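Local atomic coordinates of DyP (Bjerkandera adusta, PDB entry 3VXJ), a protein that binds heme b and probably uses hydrogen peroxide to oxidise dyes and phenolic compounds, as dye-decolorizing peroxidases do. Residues Gly163-Phe167 with Pro333-Glu337; Phe167-Ile173 with Phe261-Gly267. The contacts are given in a common frame with arbitrary orientation. Residue numbers count along the deposited sequence, not the author numbering.

From the N terminus, the chain passes through the first antiparallel four-stranded sheet, leaves it at the end of strand 146-155 and enters a loop running to strand 177-178. This loop supplies 163-167 to contact 1 and 167-173 to contact 2, the two sharing Phe167. Contact 2 closes first, where 261-267 emerges from helix 249-261; contact 1 closes later, at the end of strand 328-334, an outermost strand of the second sheet. Contact 2 is therefore nested within the loop closed by contact 1. The two meet directly: Gly163 O lies 2.9 Å from Asp171 N, probably a hydrogen bond, and His164 CE1 lies 3.1 Å from Lys265 O. Both reach the heme.

Contact 1. Residues Gly163-Phe167 with Pro333-Glu337; sequences GHEHF and PYGPE. With HEM (protoporphyrin IX containing Fe), chain B.
This is a small loop-to-strand-end contact, burying 239 Å² in total, in which an irregular segment, 163-167, lies against the last two residues of strand 328-334 and the turn beyond it. The closest CA atoms are those of Glu165 and Pro333, 5.6 Å apart. Pro333 points toward the loop and packs its ring on the backbone, with CG 3.6 Å from His164 O and 3.9 Å from Glu165 CA, and on the imidazole, with CB 3.8 Å from His166 CD2. His166 (chi1 -84°, chi2 -68°) reaches into the bend formed by 334-337, placing NE2 3.0 Å from Tyr334 O and CE1 3.4 Å from Pro336 O and 3.5 Å from Glu337 OE2. Water 1 bridges His166 NE2 and Gly335 O at 3.0 Å from each. Gly335, at phi 97° and psi 170°, turns the chain out of the strand. In the DyP fold of two ferredoxin-like halves, this joins the linking loop to an outermost strand of the second sheet. Glu337 also forms a salt bridge with Arg157, near the end of the first sheet. On the heme side, Glu165 (chi1 and chi2 both p) curls back, so that its OE2 accepts Phe167 N at 2.8 Å; its OE1 receives Phe169 N. Glu165 OE2 also lies 3.3 Å from HEM CMB, a methyl carbon of the heme.

Contact 2. Residues Phe167-Ile173 with Phe261-Gly267; sequences FGFLDGI and FGRWKSG. With HEM (protoporphyrin IX containing Fe), chain B; DMS (dimethyl sulfoxide), chain F.
The GXXDG signature of DyP-type peroxidases, here Gly168-Phe169-Leu170-Asp171-Gly172, meets the segment leaving helix 249-261 beside the heme, burying 551 Å². Neither backbone is regular between Phe167 and Ile173 or from Gly262 on: Gly262 ends the helix with positive phi, and a type I turn spans Trp264-Gly267, closed by Gly267 N to Trp264 O (2.9 Å). CA atoms pair as Phe169-Lys265 (4.0 Å) and Leu170-Gly267 (5.3 Å). One hydrogen bond links the backbones, Leu170 N to Lys265 O at 2.9 Å; water 3 donates to Leu170 O (2.8 Å) and Trp264 O (3.1 Å). The Phe169 ring (chi1 m) is sandwiched: Lys265 CG makes a CH-pi contact 3.5 Å from its centroid, and Phe261 lies over the opposite face, centroids 4.2 Å apart and planes at 32°. Phe167 CD2 packs 3.9 Å from Phe261 CZ. Ile173 CD1 rests 3.5 Å from Gly267 CA, where a side chain would clash, and its CG2 lies over the Arg263 guanidinium. Toward the heme, Phe261 CE1 approaches CHB (3.5 Å), Asp171 forms a salt bridge with Arg329, and propionate O2A accepts both Gly172 N (2.7 Å) and Ile173 N (3.0 Å).

Contact 1. Residues Gly163-Phe167 with Pro333-Glu337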
ATOM      1  N   GLY A 163     -11.121   2.762   8.666  1.00 12.04           N
ATOM      2  CA  GLY A 163     -10.413   3.302   7.517  1.00 11.45           C
ATOM      3  C   GLY A 163      -9.098   3.982   7.873  1.00 10.32           C
ATOM      4  O   GLY A 163      -8.323   4.325   6.986  1.00 11.41           O
ATOM      5  N   HIS A 164      -8.858   4.204   9.165  1.00  9.67           N
ATOM      6  CA  HIS A 164      -7.606   4.806   9.617  1.00  9.35           C
ATOM      7  C   HIS A 164      -6.589   3.718   9.889  1.00  8.76           C
ATOM      8  O   HIS A 164      -6.937   2.616  10.318  1.00  9.34           O
ATOM      9  CB  HIS A 164      -7.828   5.626  10.894  1.00  9.49           C
ATOM     10  CG  HIS A 164      -8.760   6.783  10.724  1.00  9.92           C
ATOM     11  ND1 HIS A 164      -8.419   8.069  11.084  1.00 10.25           N
ATOM     12  CD2 HIS A 164     -10.030   6.849  10.256  1.00  9.90           C
ATOM     13  CE1 HIS A 164      -9.429   8.880  10.828  1.00 10.45           C
ATOM     14  NE2 HIS A 164     -10.420   8.165  10.326  1.00 11.14           N
ATOM     15  N   GLU A 165      -5.321   4.027   9.640  1.00  8.90           N
ATOM     16  CA  GLU A 165      -4.240   3.125  10.022  1.00  8.81           C
ATOM     17  C   GLU A 165      -3.864   3.397  11.499  1.00  8.70           C
ATOM     18  O   GLU A 165      -4.429   4.298  12.131  1.00  9.23           O
ATOM     19  CB  GLU A 165      -3.071   3.233   9.029  1.00  8.72           C
ATOM     20  CG  GLU A 165      -2.522   4.639   8.824  1.00  8.50           C
ATOM     21  CD  GLU A 165      -1.776   5.134  10.047  1.00  8.93           C
ATOM     22  OE1 GLU A 165      -2.095   6.241  10.527  1.00  9.46           O
ATOM     23  OE2 GLU A 165      -0.914   4.378  10.548  1.00  9.05           O
ATOM     24  N   HIS A 166      -2.964   2.589  12.049  1.00  8.76           N
ATOM     25  CA  HIS A 166      -2.671   2.612  13.487  1.00  9.13           C
ATOM     26  C   HIS A 166      -2.062   3.890  14.079  1.00  9.05           C
ATOM     27  O   HIS A 166      -2.226   4.120  15.276  1.00  8.81           O
ATOM     28  CB  HIS A 166      -1.902   1.369  13.915  1.00  9.43           C
ATOM     29  CG  HIS A 166      -2.796   0.209  14.200  1.00  9.84           C
ATOM     30  ND1 HIS A 166      -3.654   0.186  15.278  1.00 10.58           N
ATOM     31  CD2 HIS A 166      -3.003  -0.945  13.525  1.00 10.59           C
ATOM     32  CE1 HIS A 166      -4.336  -0.944  15.269  1.00 11.32           C
ATOM     33  NE2 HIS A 166      -3.966  -1.647  14.211  1.00 11.81           N
ATOM     34  N   PHE A 167      -1.390   4.718  13.283  1.00  8.59           N
ATOM     35  CA  PHE A 167      -0.963   6.028  13.786  1.00  9.13           C
ATOM     36  C   PHE A 167      -2.150   6.993  13.914  1.00  9.00           C
ATOM     37  O   PHE A 167      -2.018   8.062  14.516  1.00 10.60           O
ATOM     38  CB  PHE A 167       0.100   6.675  12.893  1.00  8.93           C
ATOM     39  CG  PHE A 167       1.424   5.938  12.838  1.00  8.82           C
ATOM     40  CD1 PHE A 167       2.020   5.384  13.976  1.00  9.33           C
ATOM     41  CD2 PHE A 167       2.089   5.827  11.623  1.00  9.87           C
ATOM     42  CE1 PHE A 167       3.239   4.724  13.887  1.00  9.79           C
ATOM     43  CE2 PHE A 167       3.318   5.170  11.528  1.00  9.40           C
ATOM     44  CZ  PHE A 167       3.892   4.612  12.662  1.00  9.14           C
ATOM     45  N   PRO A 333      -4.831  -2.375   8.089  1.00  8.27           N
ATOM     46  CA  PRO A 333      -4.127  -2.450   9.376  1.00  9.05           C
ATOM     47  C   PRO A 333      -4.220  -3.833   9.999  1.00  9.11           C
ATOM     48  O   PRO A 333      -5.119  -4.611   9.637  1.00  9.43           O
ATOM     49  CB  PRO A 333      -4.893  -1.441  10.251  1.00  9.57           C
ATOM     50  CG  PRO A 333      -5.526  -0.500   9.264  1.00  8.84           C
ATOM     51  CD  PRO A 333      -5.936  -1.399   8.136  1.00  8.72           C
ATOM     52  N   TYR A 334      -3.336  -4.139  10.944  1.00  9.06           N
ATOM     53  CA  TYR A 334      -3.483  -5.343  11.751  1.00 10.18           C
ATOM     54  C   TYR A 334      -3.131  -5.052  13.192  1.00 10.43           C
ATOM     55  O   TYR A 334      -2.394  -4.107  13.485  1.00 10.11           O
ATOM     56  CB  TYR A 334      -2.646  -6.514  11.214  1.00 10.49           C
ATOM     57  CG  TYR A 334      -1.175  -6.464  11.577  1.00 10.05           C
ATOM     58  CD1 TYR A 334      -0.717  -7.020  12.780  1.00 10.28           C
ATOM     59  CD2 TYR A 334      -0.241  -5.887  10.720  1.00  9.34           C
ATOM     60  CE1 TYR A 334       0.637  -6.969  13.129  1.00 10.64           C
ATOM     61  CE2 TYR A 334       1.119  -5.836  11.063  1.00  8.97           C
ATOM     62  CZ  TYR A 334       1.544  -6.384  12.261  1.00  8.67           C
ATOM     63  OH  TYR A 334       2.893  -6.318  12.548  1.00 10.87           O
ATOM     64  N   GLY A 335      -3.650  -5.893  14.077  1.00 11.61           N
ATOM     65  CA  GLY A 335      -3.280  -5.857  15.477  1.00 12.68           C
ATOM     66  C   GLY A 335      -4.252  -5.072  16.320  1.00 13.59           C
ATOM     67  O   GLY A 335      -5.133  -4.396  15.794  1.00 13.93           O
ATOM     68  N   PRO A 336      -4.094  -5.157  17.647  1.00 14.59           N
ATOM     69  CA  PRO A 336      -5.010  -4.526  18.586  1.00 15.09           C
ATOM     70  C   PRO A 336      -4.830  -3.018  18.648  1.00 14.99           C
ATOM     71  O   PRO A 336      -3.790  -2.487  18.246  1.00 14.87           O
ATOM     72  CB  PRO A 336      -4.608  -5.150  19.927  1.00 15.72           C
ATOM     73  CG  PRO A 336      -3.153  -5.448  19.761  1.00 15.74           C
ATOM     74  CD  PRO A 336      -3.010  -5.882  18.334  1.00 14.79           C
ATOM     75  N   GLU A 337      -5.843  -2.340  19.165  1.00 15.96           N
ATOM     76  CA  GLU A 337      -5.743  -0.926  19.478  1.00 16.50           C
ATOM     77  C   GLU A 337      -4.636  -0.679  20.492  1.00 17.61           C
ATOM     78  O   GLU A 337      -4.270  -1.571  21.269  1.00 18.10           O
ATOM     79  CB  GLU A 337      -7.093  -0.402  19.981  1.00 17.14           C
ATOM     80  CG  GLU A 337      -8.156  -0.410  18.887  1.00 16.92           C
ATOM     81  CD  GLU A 337      -7.807   0.531  17.756  1.00 16.98           C
ATOM     82  OE1 GLU A 337      -8.005   1.748  17.937  1.00 18.84           O
ATOM     83  OE2 GLU A 337      -7.333   0.058  16.699  1.00 15.32           O
TER
HETATM   84  CHA HEM B 501      -0.885   7.709   1.082  1.00  6.30           C
HETATM   85  CHB HEM B 501      -0.057   5.764   5.428  1.00  7.50           C
HETATM   86  CHC HEM B 501       3.512   3.065   3.591  1.00  5.94           C
HETATM   87  CHD HEM B 501       2.681   4.969  -0.775  1.00  5.99           C
HETATM   88  C1A HEM B 501      -0.949   7.444   2.421  1.00  6.15           C
HETATM   89  C2A HEM B 501      -1.830   8.096   3.364  1.00  6.49           C
HETATM   90  C3A HEM B 501      -1.588   7.559   4.573  1.00  6.45           C
HETATM   91  C4A HEM B 501      -0.576   6.539   4.416  1.00  6.57           C
HETATM   92  CMA HEM B 501      -2.270   7.911   5.909  1.00  8.98           C
HETATM   93  CAA HEM B 501      -2.798   9.247   3.013  1.00  6.84           C
HETATM   94  CBA HEM B 501      -4.191   8.813   2.553  1.00  7.98           C
HETATM   95  CGA HEM B 501      -4.223   8.222   1.163  1.00 10.20           C
HETATM   96  O1A HEM B 501      -4.044   8.949   0.162  1.00 12.11           O
HETATM   97  O2A HEM B 501      -4.467   6.988   1.056  1.00 13.52           O
HETATM   98  C1B HEM B 501       0.972   4.850   5.314  1.00  6.15           C
HETATM   99  C2B HEM B 501       1.514   4.047   6.389  1.00  6.44           C
HETATM  100  C3B HEM B 501       2.505   3.293   5.877  1.00  7.24           C
HETATM  101  C4B HEM B 501       2.595   3.597   4.464  1.00  5.70           C
HETATM  102  CMB HEM B 501       1.016   4.110   7.849  1.00  7.69           C
HETATM  103  CAB HEM B 501       3.390   2.252   6.593  1.00  7.43           C
HETATM  104  CBB HEM B 501       2.998   1.632   7.709  1.00  8.01           C
HETATM  105  C1C HEM B 501       3.624   3.383   2.261  1.00  5.46           C
HETATM  106  C2C HEM B 501       4.629   2.870   1.349  1.00  6.18           C
HETATM  107  C3C HEM B 501       4.409   3.410   0.140  1.00  6.54           C
HETATM  108  C4C HEM B 501       3.253   4.272   0.260  1.00  5.79           C
HETATM  109  CMC HEM B 501       5.728   1.868   1.749  1.00  9.08           C
HETATM  110  CAC HEM B 501       5.184   3.188  -1.185  1.00  7.40           C
HETATM  111  CBC HEM B 501       6.515   3.037  -1.207  1.00  8.40           C
HETATM  112  C1D HEM B 501       1.610   5.819  -0.677  1.00  5.27           C
HETATM  113  C2D HEM B 501       0.981   6.445  -1.815  1.00  6.39           C
HETATM  114  C3D HEM B 501      -0.107   7.298  -1.242  1.00  6.33           C
HETATM  115  C4D HEM B 501      -0.046   7.106   0.185  1.00  6.08           C
HETATM  116  CMD HEM B 501       1.320   6.324  -3.310  1.00  7.64           C
HETATM  117  CAD HEM B 501      -1.045   8.188  -2.071  1.00  6.82           C
HETATM  118  CBD HEM B 501      -0.298   9.485  -2.368  1.00  7.41           C
HETATM  119  CGD HEM B 501      -1.119  10.414  -3.221  1.00  7.06           C
HETATM  120  O1D HEM B 501      -1.261  11.602  -2.823  1.00  7.67           O
HETATM  121  O2D HEM B 501      -1.623   9.988  -4.284  1.00  8.12           O
HETATM  122  NA  HEM B 501      -0.189   6.525   3.100  1.00  6.34           N
HETATM  123  NB  HEM B 501       1.678   4.579   4.148  1.00  6.47           N
HETATM  124  NC  HEM B 501       2.828   4.264   1.566  1.00  5.63           N
HETATM  125  ND  HEM B 501       0.960   6.204   0.493  1.00  6.25           N
HETATM  126 FE   HEM B 501       1.370   5.439   2.346  1.00  7.00          FE
HETATM  127  O   HOH W   1      -5.938  -3.595  13.069  1.00  9.75           O
HETATM  128  O   HOH W   2      -0.010   4.050   1.976  1.00 13.20           O

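Contact 2. Residues Phe167-Ile173 with Phe261-Gly267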
ATOM      1  N   PHE A 167      -1.390   4.718  13.283  1.00  8.59           N
ATOM      2  CA  PHE A 167      -0.963   6.028  13.786  1.00  9.13           C
ATOM      3  C   PHE A 167      -2.150   6.993  13.914  1.00  9.00           C
ATOM      4  O   PHE A 167      -2.018   8.062  14.516  1.00 10.60           O
ATOM      5  CB  PHE A 167       0.100   6.675  12.893  1.00  8.93           C
ATOM      6  CG  PHE A 167       1.424   5.938  12.838  1.00  8.82           C
ATOM      7  CD1 PHE A 167       2.020   5.384  13.976  1.00  9.33           C
ATOM      8  CD2 PHE A 167       2.089   5.827  11.623  1.00  9.87           C
ATOM      9  CE1 PHE A 167       3.239   4.724  13.887  1.00  9.79           C
ATOM     10  CE2 PHE A 167       3.318   5.170  11.528  1.00  9.40           C
ATOM     11  CZ  PHE A 167       3.892   4.612  12.662  1.00  9.14           C
ATOM     12  N   GLY A 168      -3.301   6.618  13.344  1.00  8.49           N
ATOM     13  CA  GLY A 168      -4.522   7.406  13.456  1.00  8.69           C
ATOM     14  C   GLY A 168      -4.997   8.101  12.188  1.00  8.31           C
ATOM     15  O   GLY A 168      -6.012   8.806  12.226  1.00  9.06           O
ATOM     16  N   PHE A 169      -4.317   7.881  11.063  1.00  7.89           N
ATOM     17  CA  PHE A 169      -4.605   8.641   9.841  1.00  7.83           C
ATOM     18  C   PHE A 169      -5.478   7.886   8.852  1.00  8.37           C
ATOM     19  O   PHE A 169      -5.224   6.713   8.566  1.00  9.08           O
ATOM     20  CB  PHE A 169      -3.290   9.071   9.160  1.00  7.33           C
ATOM     21  CG  PHE A 169      -2.480  10.047   9.973  1.00  7.55           C
ATOM     22  CD1 PHE A 169      -2.455  11.391   9.655  1.00  8.41           C
ATOM     23  CD2 PHE A 169      -1.763   9.610  11.090  1.00  8.01           C
ATOM     24  CE1 PHE A 169      -1.742  12.298  10.435  1.00  8.59           C
ATOM     25  CE2 PHE A 169      -1.032  10.511  11.871  1.00  7.89           C
ATOM     26  CZ  PHE A 169      -1.038  11.859  11.546  1.00  8.12           C
ATOM     27  N   LEU A 170      -6.505   8.566   8.334  1.00  8.47           N
ATOM     28  CA  LEU A 170      -7.355   7.989   7.277  1.00  9.24           C
ATOM     29  C   LEU A 170      -6.500   7.581   6.080  1.00  9.86           C
ATOM     30  O   LEU A 170      -5.735   8.385   5.558  1.00  8.93           O
ATOM     31  CB  LEU A 170      -8.463   8.965   6.844  1.00  9.38           C
ATOM     32  CG  LEU A 170      -9.490   8.444   5.828  1.00  9.16           C
ATOM     33  CD1 LEU A 170     -10.285   7.248   6.356  1.00 13.25           C
ATOM     34  CD2 LEU A 170     -10.441   9.573   5.458  1.00 11.67           C
ATOM     35  N   ASP A 171      -6.627   6.320   5.675  1.00 10.29           N
ATOM     36  CA  ASP A 171      -5.803   5.731   4.618  1.00 11.79           C
ATOM     37  C   ASP A 171      -6.708   5.204   3.496  1.00 12.97           C
ATOM     38  O   ASP A 171      -7.775   4.648   3.759  1.00 14.84           O
ATOM     39  CB  ASP A 171      -4.954   4.592   5.205  1.00 12.03           C
ATOM     40  CG  ASP A 171      -3.862   4.108   4.257  1.00 13.64           C
ATOM     41  OD1 ASP A 171      -3.573   4.781   3.244  1.00 13.72           O
ATOM     42  OD2 ASP A 171      -3.288   3.028   4.539  1.00 15.09           O
ATOM     43  N   GLY A 172      -6.277   5.377   2.249  1.00 13.94           N
ATOM     44  CA  GLY A 172      -7.038   4.930   1.085  1.00 14.42           C
ATOM     45  C   GLY A 172      -7.878   6.017   0.429  1.00 14.55           C
ATOM     46  O   GLY A 172      -8.948   5.736  -0.140  1.00 17.10           O
ATOM     47  N   ILE A 173      -7.392   7.253   0.499  1.00 12.74           N
ATOM     48  CA  ILE A 173      -8.063   8.405  -0.103  1.00 11.80           C
ATOM     49  C   ILE A 173      -7.670   8.558  -1.568  1.00 10.86           C
ATOM     50  O   ILE A 173      -8.537   8.655  -2.447  1.00 11.81           O
ATOM     51  CB  ILE A 173      -7.698   9.702   0.648  1.00 11.41           C
ATOM     52  CG1 ILE A 173      -8.245   9.645   2.078  1.00 11.91           C
ATOM     53  CG2 ILE A 173      -8.205  10.939  -0.112  1.00 11.05           C
ATOM     54  CD1 ILE A 173      -7.699  10.725   2.984  1.00 10.71           C
ATOM     55  N   PHE A 261       2.816  13.519   7.503  1.00  7.08           N
ATOM     56  CA  PHE A 261       2.051  12.773   6.502  1.00  6.65           C
ATOM     57  C   PHE A 261       1.683  13.572   5.266  1.00  6.61           C
ATOM     58  O   PHE A 261       1.603  13.013   4.158  1.00  6.87           O
ATOM     59  CB  PHE A 261       0.784  12.161   7.103  1.00  6.71           C
ATOM     60  CG  PHE A 261       1.005  10.787   7.663  1.00  6.71           C
ATOM     61  CD1 PHE A 261       1.028   9.680   6.814  1.00  6.85           C
ATOM     62  CD2 PHE A 261       1.222  10.598   9.022  1.00  7.16           C
ATOM     63  CE1 PHE A 261       1.261   8.407   7.315  1.00  7.68           C
ATOM     64  CE2 PHE A 261       1.448   9.319   9.531  1.00  8.94           C
ATOM     65  CZ  PHE A 261       1.461   8.226   8.678  1.00  8.13           C
ATOM     66  N   GLY A 262       1.443  14.869   5.457  1.00  6.49           N
ATOM     67  CA  GLY A 262       0.838  15.717   4.429  1.00  6.65           C
ATOM     68  C   GLY A 262      -0.686  15.746   4.471  1.00  6.49           C
ATOM     69  O   GLY A 262      -1.317  16.413   3.636  1.00  6.32           O
ATOM     70  N   ARG A 263      -1.280  15.033   5.429  1.00  6.83           N
ATOM     71  CA  ARG A 263      -2.716  15.070   5.705  1.00  6.75           C
ATOM     72  C   ARG A 263      -2.919  15.032   7.200  1.00  7.03           C
ATOM     73  O   ARG A 263      -2.143  14.416   7.924  1.00  6.83           O
ATOM     74  CB  ARG A 263      -3.437  13.864   5.097  1.00  7.06           C
ATOM     75  CG  ARG A 263      -3.492  13.814   3.583  1.00  7.43           C
ATOM     76  CD  ARG A 263      -4.369  12.665   3.139  1.00  7.38           C
ATOM     77  NE  ARG A 263      -4.403  12.573   1.681  1.00  7.82           N
ATOM     78  CZ  ARG A 263      -5.261  13.204   0.882  1.00  7.30           C
ATOM     79  NH1 ARG A 263      -6.265  13.925   1.372  1.00  8.24           N
ATOM     80  NH2 ARG A 263      -5.138  13.052  -0.434  1.00  8.49           N
ATOM     81  N   TRP A 264      -3.979  15.690   7.653  1.00  7.03           N
ATOM     82  CA  TRP A 264      -4.488  15.494   8.999  1.00  7.65           C
ATOM     83  C   TRP A 264      -5.058  14.075   9.147  1.00  7.77           C
ATOM     84  O   TRP A 264      -5.348  13.389   8.153  1.00  7.78           O
ATOM     85  CB  TRP A 264      -5.589  16.517   9.300  1.00  7.88           C
ATOM     86  CG  TRP A 264      -5.110  17.930   9.260  1.00  7.60           C
ATOM     87  CD1 TRP A 264      -5.135  18.771   8.185  1.00  8.40           C
ATOM     88  CD2 TRP A 264      -4.549  18.677  10.349  1.00  7.88           C
ATOM     89  NE1 TRP A 264      -4.608  19.997   8.533  1.00  8.35           N
ATOM     90  CE2 TRP A 264      -4.246  19.966   9.854  1.00  8.34           C
ATOM     91  CE3 TRP A 264      -4.274  18.385  11.697  1.00  8.79           C
ATOM     92  CZ2 TRP A 264      -3.664  20.957  10.656  1.00  9.64           C
ATOM     93  CZ3 TRP A 264      -3.704  19.375  12.495  1.00 10.04           C
ATOM     94  CH2 TRP A 264      -3.417  20.648  11.970  1.00  9.35           C
ATOM     95  N   LYS A 265      -5.253  13.645  10.387  1.00  8.49           N
ATOM     96  CA  LYS A 265      -5.815  12.323  10.644  1.00  8.84           C
ATOM     97  C   LYS A 265      -7.185  12.131   9.989  1.00  9.39           C
ATOM     98  O   LYS A 265      -7.539  11.021   9.595  1.00  9.24           O
ATOM     99  CB  LYS A 265      -5.890  12.063  12.148  1.00  9.47           C
ATOM    100  CG  LYS A 265      -4.528  11.764  12.756  1.00  9.06           C
ATOM    101  CD  LYS A 265      -4.592  11.670  14.261  1.00  9.94           C
ATOM    102  CE  LYS A 265      -3.240  11.290  14.827  1.00 10.52           C
ATOM    103  NZ  LYS A 265      -3.307  11.331  16.315  1.00 13.04           N
ATOM    104  N   SER A 266      -7.940  13.220   9.852  1.00  9.10           N
ATOM    105  CA  SER A 266      -9.262  13.200   9.236  1.00 10.07           C
ATOM    106  C   SER A 266      -9.199  12.917   7.739  1.00  9.69           C
ATOM    107  O   SER A 266     -10.223  12.627   7.128  1.00 10.38           O
ATOM    108  CB  SER A 266      -9.922  14.560   9.406  1.00 10.55           C
ATOM    109  OG  SER A 266      -9.242  15.497   8.581  1.00 10.64           O
ATOM    110  N   GLY A 267      -8.010  13.041   7.150  1.00  8.98           N
ATOM    111  CA  GLY A 267      -7.863  12.975   5.706  1.00  8.60           C
ATOM    112  C   GLY A 267      -7.739  14.332   5.037  1.00  8.42           C
ATOM    113  O   GLY A 267      -7.431  14.405   3.849  1.00  8.39           O
TER
HETATM  114  CHA HEM B 501      -0.885   7.709   1.082  1.00  6.30           C
HETATM  115  CHB HEM B 501      -0.057   5.764   5.428  1.00  7.50           C
HETATM  116  CHC HEM B 501       3.512   3.065   3.591  1.00  5.94           C
HETATM  117  CHD HEM B 501       2.681   4.969  -0.775  1.00  5.99           C
HETATM  118  C1A HEM B 501      -0.949   7.444   2.421  1.00  6.15           C
HETATM  119  C2A HEM B 501      -1.830   8.096   3.364  1.00  6.49           C
HETATM  120  C3A HEM B 501      -1.588   7.559   4.573  1.00  6.45           C
HETATM  121  C4A HEM B 501      -0.576   6.539   4.416  1.00  6.57           C
HETATM  122  CMA HEM B 501      -2.270   7.911   5.909  1.00  8.98           C
HETATM  123  CAA HEM B 501      -2.798   9.247   3.013  1.00  6.84           C
HETATM  124  CBA HEM B 501      -4.191   8.813   2.553  1.00  7.98           C
HETATM  125  CGA HEM B 501      -4.223   8.222   1.163  1.00 10.20           C
HETATM  126  O1A HEM B 501      -4.044   8.949   0.162  1.00 12.11           O
HETATM  127  O2A HEM B 501      -4.467   6.988   1.056  1.00 13.52           O
HETATM  128  C1B HEM B 501       0.972   4.850   5.314  1.00  6.15           C
HETATM  129  C2B HEM B 501       1.514   4.047   6.389  1.00  6.44           C
HETATM  130  C3B HEM B 501       2.505   3.293   5.877  1.00  7.24           C
HETATM  131  C4B HEM B 501       2.595   3.597   4.464  1.00  5.70           C
HETATM  132  CMB HEM B 501       1.016   4.110   7.849  1.00  7.69           C
HETATM  133  CAB HEM B 501       3.390   2.252   6.593  1.00  7.43           C
HETATM  134  CBB HEM B 501       2.998   1.632   7.709  1.00  8.01           C
HETATM  135  C1C HEM B 501       3.624   3.383   2.261  1.00  5.46           C
HETATM  136  C2C HEM B 501       4.629   2.870   1.349  1.00  6.18           C
HETATM  137  C3C HEM B 501       4.409   3.410   0.140  1.00  6.54           C
HETATM  138  C4C HEM B 501       3.253   4.272   0.260  1.00  5.79           C
HETATM  139  CMC HEM B 501       5.728   1.868   1.749  1.00  9.08           C
HETATM  140  CAC HEM B 501       5.184   3.188  -1.185  1.00  7.40           C
HETATM  141  CBC HEM B 501       6.515   3.037  -1.207  1.00  8.40           C
HETATM  142  C1D HEM B 501       1.610   5.819  -0.677  1.00  5.27           C
HETATM  143  C2D HEM B 501       0.981   6.445  -1.815  1.00  6.39           C
HETATM  144  C3D HEM B 501      -0.107   7.298  -1.242  1.00  6.33           C
HETATM  145  C4D HEM B 501      -0.046   7.106   0.185  1.00  6.08           C
HETATM  146  CMD HEM B 501       1.320   6.324  -3.310  1.00  7.64           C
HETATM  147  CAD HEM B 501      -1.045   8.188  -2.071  1.00  6.82           C
HETATM  148  CBD HEM B 501      -0.298   9.485  -2.368  1.00  7.41           C
HETATM  149  CGD HEM B 501      -1.119  10.414  -3.221  1.00  7.06           C
HETATM  150  O1D HEM B 501      -1.261  11.602  -2.823  1.00  7.67           O
HETATM  151  O2D HEM B 501      -1.623   9.988  -4.284  1.00  8.12           O
HETATM  152  NA  HEM B 501      -0.189   6.525   3.100  1.00  6.34           N
HETATM  153  NB  HEM B 501       1.678   4.579   4.148  1.00  6.47           N
HETATM  154  NC  HEM B 501       2.828   4.264   1.566  1.00  5.63           N
HETATM  155  ND  HEM B 501       0.960   6.204   0.493  1.00  6.25           N
HETATM  156 FE   HEM B 501       1.370   5.439   2.346  1.00  7.00          FE
HETATM  157  S   DMS F 505       0.360  11.902  17.501  1.00 17.90           S
HETATM  158  O   DMS F 505      -0.902  10.678  17.269  1.00 17.88           O
HETATM  159  C1  DMS F 505       0.396  12.932  16.017  1.00 16.59           C
HETATM  160  C2  DMS F 505      -0.259  13.185  18.623  1.00 17.61           C
HETATM  161  O   HOH W   3      -5.032  11.085   6.060  1.00  6.73           O
HETATM  162  O   HOH W   2      -0.010   4.050   1.976  1.00 13.20           O